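Local coordinates for glutamate receptor kainate-like protein (Pleurobrachia bachei, PDB 4ZDM) that binds glycine between the two lobes of its ligand-binding domain and probably serves as a subunit of a glycine-activated ion channel, at residues 196-200 and 251-255; 107-111 and 235-239; 116-122 and 204-208; 83-88 and 219-223; 38-44 and 247-251. All blocks are in the same frame, centred on the assembly; numbering follows the deposited sequence. Where two conformers were deposited one is given.

How the contacts relate
Contacts 2, 4 and 5 lie together in lobe 1 of the ligand-binding clamshell, contact 3 lies in lobe 2, and contact 1 bridges the two lobes. Contacts 1 and 5 share Tyr251 on helix 243-254, their centres about 11 Å apart. Phe219 of contact 4 links the lobe 1 group: it packs on Ile44 and Asn41 of contact 5 and meets Met235 and Ser108 of contact 2. Contact 1 meets contact 3 where Thr199 packs on Leu119 and Ile205. Contacts 3 and 4 sit about 34 Å apart, centre to centre, on the same long strand 205-221. The bound glycine is about 8 Å from the side chain of Leu116 and about 9 Å from Gly220.

Contact 1 (196-200 and 251-255); sequences NYATK and YENQK
Lys255 reaches across to helix 194-198 and brings its ammonium to the carbonyls at that helix's end. NZ donates to Tyr197 O at 3.0 Å and, more weakly, to Ala198 O; a third partner is a water that accepts from NZ at 2.9 Å and probably donates to Lys200 O. Tyr197 O is thus used twice, since it also takes the backbone N-H of Lys200. On its way the extended lysine chain runs over one face of the Tyr197 ring in a CH-pi contact, Lys255 CD lying 3.8 Å from Tyr197 CZ, while NZ lies off-centre in a long cation-pi contact. The ring edge faces the other helix, CE2 being 3.5 Å from Tyr251 O. The hydroxyl of Tyr197 finds its partner in a second water, 2.6 Å from OH, which donates to Tyr251 O at 2.7 Å. Lys200 also approaches the last turn of the partner helix near Glu252 O, but the position of its NZ is doubtful. Met18 and Pro19 pack against Tyr197 as well. With helix 243-254 belonging to lobe 1 and helix 194-198 to lobe 2, this is an interlobe bridge across the clamshell of an ionotropic glutamate receptor ligand-binding domain.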
# COMPACT_ATOMS: atom_id res chain seq x y z
N ASN A 196 2.90 -28.03 -18.56
CA ASN A 196 3.03 -28.42 -19.95
C ASN A 196 3.69 -27.31 -20.73
O ASN A 196 4.46 -27.59 -21.66
CB ASN A 196 1.67 -28.75 -20.54
CG ASN A 196 1.04 -30.00 -19.96
OD1 ASN A 196 -0.20 -30.11 -19.90
ND2 ASN A 196 1.85 -30.94 -19.53
N TYR A 197 3.46 -26.04 -20.38
CA TYR A 197 4.21 -24.95 -20.96
C TYR A 197 5.69 -25.08 -20.57
O TYR A 197 6.60 -24.94 -21.39
CB TYR A 197 3.65 -23.59 -20.51
CG TYR A 197 4.53 -22.42 -20.84
CD1 TYR A 197 5.55 -22.05 -19.99
CD2 TYR A 197 4.35 -21.67 -22.02
CE1 TYR A 197 6.40 -21.00 -20.29
CE2 TYR A 197 5.19 -20.60 -22.32
CZ TYR A 197 6.21 -20.29 -21.44
OH TYR A 197 7.05 -19.22 -21.74
N ALA A 198 5.95 -25.34 -19.30
CA ALA A 198 7.32 -25.34 -18.76
C ALA A 198 8.16 -26.43 -19.40
O ALA A 198 9.40 -26.27 -19.48
CB ALA A 198 7.30 -25.53 -17.24
N THR A 199 7.52 -27.50 -19.87
CA THR A 199 8.21 -28.64 -20.48
C THR A 199 7.95 -28.79 -21.95
O THR A 199 8.22 -29.84 -22.54
CB THR A 199 7.82 -29.97 -19.76
OG1 THR A 199 6.40 -30.22 -19.84
CG2 THR A 199 8.27 -29.91 -18.33
N LYS A 200 7.47 -27.72 -22.59
CA LYS A 200 7.19 -27.73 -24.02
C LYS A 200 8.45 -28.08 -24.78
O LYS A 200 9.51 -27.52 -24.53
CB LYS A 200 6.66 -26.36 -24.46
CG LYS A 200 6.18 -26.29 -25.91
CD LYS A 200 5.77 -24.85 -26.30
CE LYS A 200 5.59 -24.68 -27.82
NZ LYS A 200 6.41 -23.52 -28.38
N TYR A 251 1.60 -16.86 -25.63
CA TYR A 251 2.83 -17.11 -24.91
C TYR A 251 3.35 -18.52 -25.12
O TYR A 251 4.58 -18.71 -25.21
CB TYR A 251 2.62 -16.82 -23.39
CG TYR A 251 2.71 -15.35 -23.08
CD1 TYR A 251 3.93 -14.76 -22.84
CD2 TYR A 251 1.60 -14.54 -23.11
CE1 TYR A 251 4.02 -13.42 -22.61
CE2 TYR A 251 1.68 -13.17 -22.91
CZ TYR A 251 2.90 -12.61 -22.65
OH TYR A 251 3.04 -11.28 -22.42
N GLU A 252 2.45 -19.49 -25.25
CA GLU A 252 2.83 -20.87 -25.56
C GLU A 252 3.58 -20.93 -26.90
O GLU A 252 4.58 -21.61 -27.05
CB GLU A 252 1.57 -21.72 -25.62
CG GLU A 252 1.64 -23.10 -25.11
CD GLU A 252 0.25 -23.73 -25.16
OE1 GLU A 252 -0.69 -23.05 -25.65
OE2 GLU A 252 0.08 -24.88 -24.72
N ASN A 253 3.09 -20.17 -27.86
CA ASN A 253 3.72 -20.14 -29.18
C ASN A 253 5.02 -19.32 -29.23
O ASN A 253 5.88 -19.57 -30.09
CB ASN A 253 2.72 -19.61 -30.20
CG ASN A 253 1.59 -20.59 -30.45
OD1 ASN A 253 1.80 -21.80 -30.46
ND2 ASN A 253 0.37 -20.07 -30.64
N GLN A 254 5.19 -18.35 -28.34
CA GLN A 254 6.43 -17.57 -28.26
C GLN A 254 7.57 -18.43 -27.74
O GLN A 254 8.74 -18.09 -27.92
CB GLN A 254 6.28 -16.34 -27.35
CG GLN A 254 5.47 -15.21 -27.94
CD GLN A 254 5.43 -13.98 -27.06
OE1 GLN A 254 5.99 -13.96 -25.95
NE2 GLN A 254 4.77 -12.92 -27.56
N LYS A 255 7.27 -19.54 -27.08
CA LYS A 255 8.33 -20.38 -26.51
C LYS A 255 8.84 -21.34 -27.59
O LYS A 255 8.08 -22.21 -28.04
CB LYS A 255 7.83 -21.15 -25.27
CG LYS A 255 8.88 -22.06 -24.72
CD LYS A 255 8.53 -22.60 -23.36
CE LYS A 255 9.51 -23.70 -23.00
NZ LYS A 255 9.44 -24.05 -21.57
O HOH W 1 6.48 -17.53 -23.64
O HOH W 2 10.97 -26.43 -22.24

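Contact 2 (107-111 and 235-239); sequences FSLSM and MLGIR
Leu109 lies against Met235, Leu236 and Arg239 on one side of helix 228-240, and the shape of each chain decides how they fit. The leucine leaves its backbone with CG opposite N (chi1 -175°), but its chi2 falls away from the usual values. Its two methyls divide the work: CD1 rests 3.8 Å from Leu236 CB, whereas CD2 sits over one face of the Arg239 guanidinium, 3.4 Å from NH1. Arg239 runs straight as far as CG and CD, then turns at chi3 (73°), which brings one face of its head against Leu109 CD2 and its edge toward the loop. There NH1 donates to Ser110 O at 2.9 Å, the oxygen tilted somewhat out of the guanidinium plane. A water lying in that plane accepts from NH1 as well, and also from Ser110 N at 2.9 Å. The hydroxyl of Ser110 is hydrogen-bonded to Glu216. Met235 CG, opposite its backbone N, comes 3.5 Å from Leu109 O; the bends at chi2 and chi3 then bring CE to 3.9 Å from Ser108 OG. That hydroxyl donates to Leu109 O from above the carbonyl plane at 2.8 Å, and receives the N-H of Phe219. The loop leads from strand 106-107 into strand 112-121, so the contact packs a lobe 1 helix beside one of the strands that connect the two lobes of the periplasmic-binding-protein-like fold.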
# COMPACT_ATOMS: atom_id res chain seq x y z
N PHE A 107 -11.54 -15.78 -3.74
CA PHE A 107 -11.02 -15.95 -5.10
C PHE A 107 -11.96 -15.26 -6.06
O PHE A 107 -13.20 -15.35 -5.93
CB PHE A 107 -10.89 -17.43 -5.43
CG PHE A 107 -9.77 -18.07 -4.72
CD1 PHE A 107 -9.93 -18.55 -3.43
CD2 PHE A 107 -8.53 -18.16 -5.28
CE1 PHE A 107 -8.87 -19.13 -2.74
CE2 PHE A 107 -7.47 -18.73 -4.62
CZ PHE A 107 -7.63 -19.21 -3.33
N SER A 108 -11.35 -14.60 -7.02
CA SER A 108 -12.12 -14.05 -8.13
C SER A 108 -12.73 -15.15 -8.95
O SER A 108 -12.38 -16.32 -8.85
CB SER A 108 -11.24 -13.18 -9.04
OG SER A 108 -10.34 -13.94 -9.84
N LEU A 109 -13.64 -14.73 -9.83
CA LEU A 109 -14.01 -15.56 -10.96
C LEU A 109 -12.73 -16.01 -11.65
O LEU A 109 -11.78 -15.23 -11.80
CB LEU A 109 -14.96 -14.78 -11.87
CG LEU A 109 -15.58 -15.48 -13.05
CD1 LEU A 109 -17.06 -14.98 -13.22
CD2 LEU A 109 -14.75 -15.16 -14.25
N SER A 110 -12.67 -17.28 -12.07
CA SER A 110 -11.41 -17.84 -12.48
C SER A 110 -10.99 -17.49 -13.87
O SER A 110 -11.84 -17.23 -14.75
CB SER A 110 -11.47 -19.34 -12.31
OG SER A 110 -12.49 -19.90 -13.14
N MET A 111 -9.67 -17.46 -14.09
CA MET A 111 -9.12 -17.24 -15.42
C MET A 111 -9.08 -18.53 -16.26
O MET A 111 -9.13 -18.48 -17.48
CB MET A 111 -7.72 -16.58 -15.33
CG MET A 111 -6.69 -17.34 -14.56
SD MET A 111 -5.11 -16.44 -14.54
CE MET A 111 -5.48 -15.77 -12.92
N MET A 235 -13.13 -10.12 -15.46
CA MET A 235 -12.55 -11.38 -15.77
C MET A 235 -13.48 -12.23 -16.63
O MET A 235 -13.04 -12.93 -17.56
CB MET A 235 -12.18 -12.11 -14.48
CG MET A 235 -11.33 -13.33 -14.69
SD MET A 235 -9.60 -12.94 -15.01
CE MET A 235 -8.99 -12.82 -13.34
N LEU A 236 -14.75 -12.20 -16.30
CA LEU A 236 -15.71 -12.97 -17.06
C LEU A 236 -15.77 -12.52 -18.49
O LEU A 236 -15.89 -13.32 -19.42
CB LEU A 236 -17.09 -12.88 -16.43
CG LEU A 236 -18.19 -13.64 -17.17
CD1 LEU A 236 -17.94 -15.15 -17.34
CD2 LEU A 236 -19.48 -13.40 -16.44
N GLY A 237 -15.68 -11.23 -18.72
CA GLY A 237 -15.74 -10.76 -20.09
C GLY A 237 -14.60 -11.28 -20.93
O GLY A 237 -14.81 -11.78 -22.06
N ILE A 238 -13.37 -11.19 -20.44
CA ILE A 238 -12.24 -11.68 -21.22
C ILE A 238 -12.21 -13.21 -21.25
O ILE A 238 -11.72 -13.79 -22.21
CB ILE A 238 -10.90 -11.13 -20.73
CG1 ILE A 238 -10.62 -11.29 -19.23
CG2 ILE A 238 -10.81 -9.65 -21.13
CD1 ILE A 238 -9.16 -11.10 -18.86
N ARG A 239 -12.76 -13.90 -20.27
CA ARG A 239 -12.83 -15.35 -20.34
C ARG A 239 -13.83 -15.79 -21.39
O ARG A 239 -13.50 -16.60 -22.27
CB ARG A 239 -13.22 -15.92 -18.95
CG ARG A 239 -13.11 -17.45 -18.89
CD ARG A 239 -13.40 -18.02 -17.52
NE ARG A 239 -14.80 -17.97 -17.18
CZ ARG A 239 -15.30 -18.24 -15.99
NH1 ARG A 239 -14.51 -18.45 -14.96
NH2 ARG A 239 -16.60 -18.32 -15.81
O HOH W 3 -15.16 -18.85 -11.94

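Contact 3 (116-122 and 204-208); sequences LGALVKS and DIVQI
Asp204 O takes the N-H of Ser122 at 2.7 Å and almost straight, with 175° at the hydrogen. It is the first rung of an antiparallel ladder: Val206 N donates to Val120 O at 2.9 Å, Val120 N returns a bond to Val206 O, and Ile208 N closes on Ala118 O at 2.8 Å. Val120 and Val206 form the hydrogen-bonded pair, with Leu119 opposite Gln207 and Lys121 opposite Ile205 as the non-hydrogen-bonded pairs flanking it. On the face that carries the valines, Val120 and Val206 lie side by side and point the same way, CG1 of the first 3.8 Å from CG2 of the second. The same CG1 also meets the end of Ile208, 3.9 Å from its CD1, and Val187 of strand 186-192 packs on both Val120 and Ile208. On the other face Leu119 spreads its branches over two neighbours. With CG beside the backbone N and opposite the carbonyl carbon (chi1 -83°), Leu119 sets CD1 against CG of Gln207, and CD2 4.0 Å from Ile205 CG2, crossing that isoleucine at about a right angle. Gln207, extended, runs alongside strand 112-121 and brings OE1 near Gly117 CA; OE1 is bonded to Thr211. Toward the end, Lys121 passes Asp204 with its charged atoms apart, NZ 5.2 Å from OD2. The hold is therefore shared between backbone bonds and apolar side chains; any attraction between this lysine and aspartate would act at longer range, without a salt bridge.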
# COMPACT_ATOMS: atom_id res chain seq x y z
N LEU A 116 -3.77 -31.36 -11.35
CA LEU A 116 -2.44 -31.90 -11.05
C LEU A 116 -2.03 -32.92 -12.10
O LEU A 116 -2.83 -33.71 -12.59
CB LEU A 116 -2.42 -32.56 -9.67
CG LEU A 116 -2.76 -31.64 -8.48
CD1 LEU A 116 -2.63 -32.40 -7.13
CD2 LEU A 116 -1.97 -30.38 -8.50
N GLY A 117 -0.76 -32.89 -12.40
CA GLY A 117 -0.14 -33.91 -13.21
C GLY A 117 1.15 -34.36 -12.59
O GLY A 117 1.87 -33.58 -12.01
N ALA A 118 1.43 -35.64 -12.77
CA ALA A 118 2.67 -36.26 -12.30
C ALA A 118 3.56 -36.46 -13.52
O ALA A 118 3.20 -37.28 -14.39
CB ALA A 118 2.36 -37.55 -11.61
N LEU A 119 4.65 -35.70 -13.62
CA LEU A 119 5.50 -35.76 -14.80
C LEU A 119 6.87 -36.33 -14.42
O LEU A 119 7.35 -36.17 -13.29
CB LEU A 119 5.59 -34.37 -15.46
CG LEU A 119 4.45 -33.99 -16.40
CD1 LEU A 119 3.10 -33.88 -15.70
CD2 LEU A 119 4.83 -32.69 -17.12
N VAL A 120 7.50 -37.01 -15.39
CA VAL A 120 8.74 -37.75 -15.12
C VAL A 120 9.55 -37.81 -16.41
O VAL A 120 8.96 -37.79 -17.49
CB VAL A 120 8.42 -39.17 -14.58
CG1 VAL A 120 7.77 -40.04 -15.66
CG2 VAL A 120 9.67 -39.85 -13.98
N LYS A 121 10.86 -37.97 -16.26
CA LYS A 121 11.74 -38.25 -17.42
C LYS A 121 11.54 -39.74 -17.78
O LYS A 121 11.70 -40.60 -16.94
CB LYS A 121 13.19 -37.93 -17.11
CG LYS A 121 14.15 -38.05 -18.31
CD LYS A 121 15.60 -37.85 -17.83
CE LYS A 121 16.62 -38.39 -18.84
NZ LYS A 121 17.98 -38.33 -18.23
N SER A 122 11.09 -40.00 -19.00
CA SER A 122 10.72 -41.37 -19.40
C SER A 122 11.91 -42.31 -19.37
O SER A 122 12.97 -41.99 -19.89
CB SER A 122 10.10 -41.36 -20.80
OG SER A 122 9.58 -42.65 -21.13
N ASP A 204 11.57 -36.13 -23.78
CA ASP A 204 11.80 -37.18 -22.78
C ASP A 204 10.87 -37.09 -21.55
O ASP A 204 10.94 -37.92 -20.65
CB ASP A 204 13.26 -37.16 -22.32
CG ASP A 204 13.79 -35.74 -22.07
OD1 ASP A 204 13.18 -34.75 -22.55
OD2 ASP A 204 14.87 -35.63 -21.42
N ILE A 205 10.04 -36.04 -21.49
CA ILE A 205 9.19 -35.81 -20.31
C ILE A 205 7.83 -36.33 -20.65
O ILE A 205 7.27 -35.98 -21.71
CB ILE A 205 9.15 -34.33 -19.93
CG1 ILE A 205 10.56 -33.83 -19.58
CG2 ILE A 205 8.18 -34.07 -18.76
CD1 ILE A 205 11.27 -34.56 -18.49
N VAL A 206 7.29 -37.19 -19.79
CA VAL A 206 5.94 -37.72 -19.99
C VAL A 206 5.09 -37.57 -18.73
O VAL A 206 5.60 -37.47 -17.61
CB VAL A 206 5.98 -39.19 -20.38
CG1 VAL A 206 6.78 -39.36 -21.68
CG2 VAL A 206 6.54 -40.02 -19.27
N GLN A 207 3.78 -37.63 -18.93
CA GLN A 207 2.84 -37.59 -17.83
C GLN A 207 2.40 -39.00 -17.45
O GLN A 207 2.07 -39.82 -18.31
CB GLN A 207 1.62 -36.73 -18.19
CG GLN A 207 0.61 -36.71 -17.08
CD GLN A 207 -0.51 -35.62 -17.20
OE1 GLN A 207 -1.44 -35.58 -16.37
NE2 GLN A 207 -0.40 -34.77 -18.16
N ILE A 208 2.44 -39.29 -16.17
CA ILE A 208 1.97 -40.58 -15.67
C ILE A 208 0.46 -40.59 -15.47
O ILE A 208 -0.07 -39.89 -14.59
CB ILE A 208 2.63 -40.91 -14.35
CG1 ILE A 208 4.14 -41.06 -14.52
CG2 ILE A 208 2.03 -42.20 -13.77
CD1 ILE A 208 4.92 -40.98 -13.24
O HOH W 4 -0.85 -37.30 -13.95

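Contact 4 (83-88 and 219-223); sequences LLDNKT and FGLRK
Helix 78-84 ends in a Schellman motif beside the guanidinium of Arg222: Asn86 N bonds back to Leu83 O at 3.0 Å, and the positive phi of Asn86 (71°) then turns the chain out of the helix. The arginine carries the contact. One nitrogen, NH1, donates to two backbone carbonyls at once, to Thr88 O at 2.7 Å and to Leu83 O at 2.9 Å. Both oxygens lie in the guanidinium plane, and each bond also lies in the plane of its own carbonyl, on a lone pair in the case of Leu83. Leu83 O is accordingly gripped by two donors, Asn86 N and Arg222 NH1. The amide of Asn86 covers one face of the guanidinium: ND2 stands over its centre, 3.4 Å from CZ, and the two planes are stacked only 23° apart. Edge bonds and stacked face together fix the rotation of the head, which the bend at chi3 (-68°) has swung over the helix end. The other terminal nitrogen, NH2, pairs with Asp89 in a salt bridge, a third polar partner of the head. Leu83 crosses the arginine stem and pushes CD2 to 3.7 Å from Leu221 C. Across the dimer, Lys87 O takes a hydrogen bond from Arg11 of the second subunit. Backbone bonds join Gly220 to Ile91 of strand 90-92, while Arg222 and Leu83 tie the helix end to strand 205-221: a helix-to-sheet junction in lobe 1 of the periplasmic-binding-protein-like fold.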
# COMPACT_ATOMS: atom_id res chain seq x y z
N LEU A 83 -1.19 -10.47 1.37
CA LEU A 83 -2.58 -10.03 1.16
C LEU A 83 -3.32 -9.85 2.50
O LEU A 83 -3.95 -8.82 2.73
CB LEU A 83 -3.30 -11.04 0.27
CG LEU A 83 -4.76 -10.77 0.00
CD1 LEU A 83 -4.97 -9.52 -0.85
CD2 LEU A 83 -5.41 -11.95 -0.66
N LEU A 84 -3.22 -10.85 3.37
CA LEU A 84 -3.89 -10.72 4.67
C LEU A 84 -3.35 -9.60 5.52
O LEU A 84 -4.11 -8.97 6.27
CB LEU A 84 -3.78 -12.05 5.41
CG LEU A 84 -4.63 -13.16 4.85
CD1 LEU A 84 -4.28 -14.53 5.45
CD2 LEU A 84 -6.11 -12.89 5.01
N ASP A 85 -2.07 -9.30 5.36
CA ASP A 85 -1.45 -8.22 6.10
C ASP A 85 -1.69 -6.85 5.48
O ASP A 85 -1.19 -5.86 5.99
CB ASP A 85 0.07 -8.42 6.17
CG ASP A 85 0.50 -9.54 7.08
OD1 ASP A 85 -0.30 -9.98 7.92
OD2 ASP A 85 1.71 -9.94 6.95
N ASN A 86 -2.38 -6.76 4.34
CA ASN A 86 -2.61 -5.50 3.65
C ASN A 86 -1.35 -4.94 3.02
O ASN A 86 -1.37 -3.79 2.55
CB ASN A 86 -3.23 -4.46 4.61
CG ASN A 86 -4.39 -3.74 3.99
OD1 ASN A 86 -4.22 -2.81 3.27
ND2 ASN A 86 -5.59 -4.15 4.32
N LYS A 87 -0.31 -5.75 2.87
CA LYS A 87 0.82 -5.32 2.07
C LYS A 87 0.42 -5.23 0.59
O LYS A 87 0.81 -4.30 -0.13
CB LYS A 87 2.00 -6.27 2.30
CG LYS A 87 3.26 -5.79 1.60
CD LYS A 87 4.52 -6.36 2.18
CE LYS A 87 5.76 -5.64 1.58
NZ LYS A 87 5.74 -4.19 1.86
N THR A 88 -0.35 -6.22 0.15
CA THR A 88 -0.99 -6.18 -1.15
C THR A 88 -2.49 -6.16 -1.01
O THR A 88 -3.03 -6.42 0.06
CB THR A 88 -0.59 -7.37 -2.01
OG1 THR A 88 -0.88 -8.55 -1.25
CG2 THR A 88 0.89 -7.32 -2.36
N PHE A 219 -7.57 -14.91 -9.25
CA PHE A 219 -6.91 -13.91 -8.41
C PHE A 219 -7.41 -14.06 -6.99
O PHE A 219 -8.52 -14.54 -6.73
CB PHE A 219 -7.16 -12.51 -8.94
CG PHE A 219 -6.49 -12.19 -10.28
CD1 PHE A 219 -5.60 -13.03 -10.90
CD2 PHE A 219 -6.76 -10.96 -10.86
CE1 PHE A 219 -4.99 -12.64 -12.12
CE2 PHE A 219 -6.15 -10.57 -12.07
CZ PHE A 219 -5.29 -11.40 -12.68
N GLY A 220 -6.59 -13.63 -6.03
CA GLY A 220 -6.90 -13.67 -4.61
C GLY A 220 -7.22 -12.30 -4.04
O GLY A 220 -6.49 -11.35 -4.36
N LEU A 221 -8.25 -12.21 -3.19
CA LEU A 221 -8.68 -10.95 -2.60
C LEU A 221 -9.01 -11.18 -1.16
O LEU A 221 -9.37 -12.30 -0.78
CB LEU A 221 -9.93 -10.37 -3.27
CG LEU A 221 -9.79 -9.89 -4.73
CD1 LEU A 221 -9.82 -11.02 -5.71
CD2 LEU A 221 -10.93 -8.92 -5.05
N ARG A 222 -8.90 -10.16 -0.32
CA ARG A 222 -9.42 -10.28 1.04
C ARG A 222 -10.92 -10.47 0.99
O ARG A 222 -11.61 -9.99 0.10
CB ARG A 222 -9.04 -9.04 1.89
CG ARG A 222 -7.58 -8.98 2.25
CD ARG A 222 -7.29 -7.77 3.14
NE ARG A 222 -7.44 -6.51 2.44
CZ ARG A 222 -6.48 -5.99 1.66
NH1 ARG A 222 -5.33 -6.60 1.53
NH2 ARG A 222 -6.70 -4.85 1.02
N LYS A 223 -11.44 -11.15 2.01
CA LYS A 223 -12.89 -11.23 2.16
C LYS A 223 -13.52 -9.83 2.24
O LYS A 223 -12.95 -8.90 2.78
CB LYS A 223 -13.24 -12.06 3.40
CG LYS A 223 -12.82 -13.50 3.24
CD LYS A 223 -13.24 -14.29 4.44
CE LYS A 223 -13.12 -15.76 4.15
NZ LYS A 223 -14.02 -16.47 5.10

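Contact 5 (38-44 and 247-251); sequences TGVNVEI and LYAKY
Val40 and Leu247 make the tight side, where the start of helix 40-52 meets helix 243-254. Val40 slides past Tyr251 in the opposite direction, with CG2 3.7 Å from CD2 of that ring and also against the backbone of Tyr248. Its backbone N stands over the ring's face, 3.6 Å from CE2. Leu247 continues the apolar seam: CB faces Val40 CG1, CD1 lies 3.9 Å from Ile44 CG1, and CD2 reaches the carboxylate of Glu43. The two short helical segments run obliquely antiparallel, 138° between their directions, and belong to the helical packing of lobe 1 in this periplasmic-binding-protein-like fold. Gly39 is the N-cap of helix 40-52, and its phi of 129° suits a residue without a side chain. Its N-H donates to Tyr251 OH at 2.9 Å. The hydroxyl in turn donates to Glu43 OE1 at 2.6 Å. Toward the more open side the hold becomes ionic. Lys250, bent at chi3 (75°), comes from the opposite direction and forms a salt bridge, NZ 3.0 Å from Glu43 OE1, with a weak second bond to OE2. The lysine uses the syn lone pair of OE1 and the tyrosine its anti lone pair, a double grip that would be expected to stabilise the carboxylate's charge. Beyond the ring's edge, exposed Thr38 adds just a loose touch, CB 3.8 Å from Tyr251 OH.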
# COMPACT_ATOMS: atom_id res chain seq x y z
N THR A 38 6.45 -9.22 -18.42
CA THR A 38 5.52 -9.74 -19.42
C THR A 38 4.80 -10.97 -18.85
O THR A 38 5.05 -11.33 -17.69
CB THR A 38 6.22 -10.14 -20.75
OG1 THR A 38 7.14 -11.21 -20.45
CG2 THR A 38 6.92 -8.95 -21.39
N GLY A 39 3.87 -11.54 -19.61
CA GLY A 39 3.15 -12.73 -19.23
C GLY A 39 1.65 -12.56 -19.37
O GLY A 39 1.12 -11.47 -19.45
N VAL A 40 0.96 -13.68 -19.39
CA VAL A 40 -0.50 -13.71 -19.53
C VAL A 40 -1.16 -12.82 -18.51
O VAL A 40 -2.03 -11.98 -18.82
CB VAL A 40 -1.03 -15.16 -19.39
CG1 VAL A 40 -2.55 -15.17 -19.32
CG2 VAL A 40 -0.52 -16.04 -20.51
N ASN A 41 -0.76 -12.97 -17.27
CA ASN A 41 -1.47 -12.29 -16.18
C ASN A 41 -1.08 -10.81 -16.11
O ASN A 41 -1.88 -9.99 -15.66
CB ASN A 41 -1.19 -12.95 -14.84
CG ASN A 41 -1.76 -14.33 -14.71
OD1 ASN A 41 -1.98 -15.04 -15.70
ND2 ASN A 41 -1.94 -14.78 -13.47
N VAL A 42 0.15 -10.47 -16.53
CA VAL A 42 0.59 -9.09 -16.61
C VAL A 42 -0.29 -8.37 -17.63
O VAL A 42 -0.73 -7.26 -17.38
CB VAL A 42 2.10 -9.05 -16.97
CG1 VAL A 42 2.55 -7.64 -17.21
CG2 VAL A 42 2.88 -9.71 -15.85
N GLU A 43 -0.55 -9.03 -18.77
CA GLU A 43 -1.43 -8.42 -19.74
C GLU A 43 -2.89 -8.35 -19.27
O GLU A 43 -3.58 -7.33 -19.47
CB GLU A 43 -1.34 -9.16 -21.09
CG GLU A 43 0.05 -9.02 -21.69
CD GLU A 43 0.11 -9.35 -23.18
OE1 GLU A 43 1.09 -10.03 -23.53
OE2 GLU A 43 -0.77 -8.87 -23.93
N ILE A 44 -3.37 -9.37 -18.56
CA ILE A 44 -4.70 -9.31 -17.98
C ILE A 44 -4.83 -8.10 -17.05
O ILE A 44 -5.80 -7.35 -17.08
CB ILE A 44 -5.07 -10.60 -17.25
CG1 ILE A 44 -5.27 -11.73 -18.24
CG2 ILE A 44 -6.32 -10.44 -16.35
CD1 ILE A 44 -5.49 -13.10 -17.60
N LEU A 247 -4.41 -15.21 -25.09
CA LEU A 247 -3.14 -14.80 -24.45
C LEU A 247 -2.30 -15.99 -24.12
O LEU A 247 -1.09 -15.96 -24.33
CB LEU A 247 -3.43 -13.99 -23.17
CG LEU A 247 -3.93 -12.58 -23.33
CD1 LEU A 247 -4.43 -12.01 -22.03
CD2 LEU A 247 -2.77 -11.71 -23.88
N TYR A 248 -2.91 -17.01 -23.55
CA TYR A 248 -2.16 -18.20 -23.18
C TYR A 248 -1.50 -18.81 -24.42
O TYR A 248 -0.31 -19.13 -24.43
CB TYR A 248 -3.05 -19.21 -22.48
CG TYR A 248 -2.27 -20.30 -21.79
CD1 TYR A 248 -1.81 -21.39 -22.50
CD2 TYR A 248 -1.97 -20.21 -20.44
CE1 TYR A 248 -1.07 -22.36 -21.89
CE2 TYR A 248 -1.27 -21.20 -19.82
CZ TYR A 248 -0.82 -22.25 -20.53
OH TYR A 248 -0.08 -23.25 -19.92
N ALA A 249 -2.28 -18.96 -25.46
CA ALA A 249 -1.73 -19.50 -26.71
C ALA A 249 -0.62 -18.65 -27.28
O ALA A 249 0.39 -19.18 -27.83
CB ALA A 249 -2.86 -19.69 -27.73
N LYS A 250 -0.74 -17.32 -27.19
CA LYS A 250 0.32 -16.47 -27.68
C LYS A 250 1.64 -16.75 -26.96
O LYS A 250 2.72 -16.83 -27.60
CB LYS A 250 -0.07 -15.00 -27.52
CG LYS A 250 1.00 -14.05 -27.97
CD LYS A 250 0.59 -12.60 -27.85
CE LYS A 250 0.63 -12.18 -26.41
NZ LYS A 250 0.36 -10.72 -26.36
N TYR A 251 1.60 -16.86 -25.63
CA TYR A 251 2.83 -17.11 -24.91
C TYR A 251 3.35 -18.52 -25.12
O TYR A 251 4.58 -18.71 -25.21
CB TYR A 251 2.62 -16.82 -23.39
CG TYR A 251 2.71 -15.35 -23.08
CD1 TYR A 251 3.93 -14.76 -22.84
CD2 TYR A 251 1.60 -14.54 -23.11
CE1 TYR A 251 4.02 -13.42 -22.61
CE2 TYR A 251 1.68 -13.17 -22.91
CZ TYR A 251 2.90 -12.61 -22.65
OH TYR A 251 3.04 -11.28 -22.42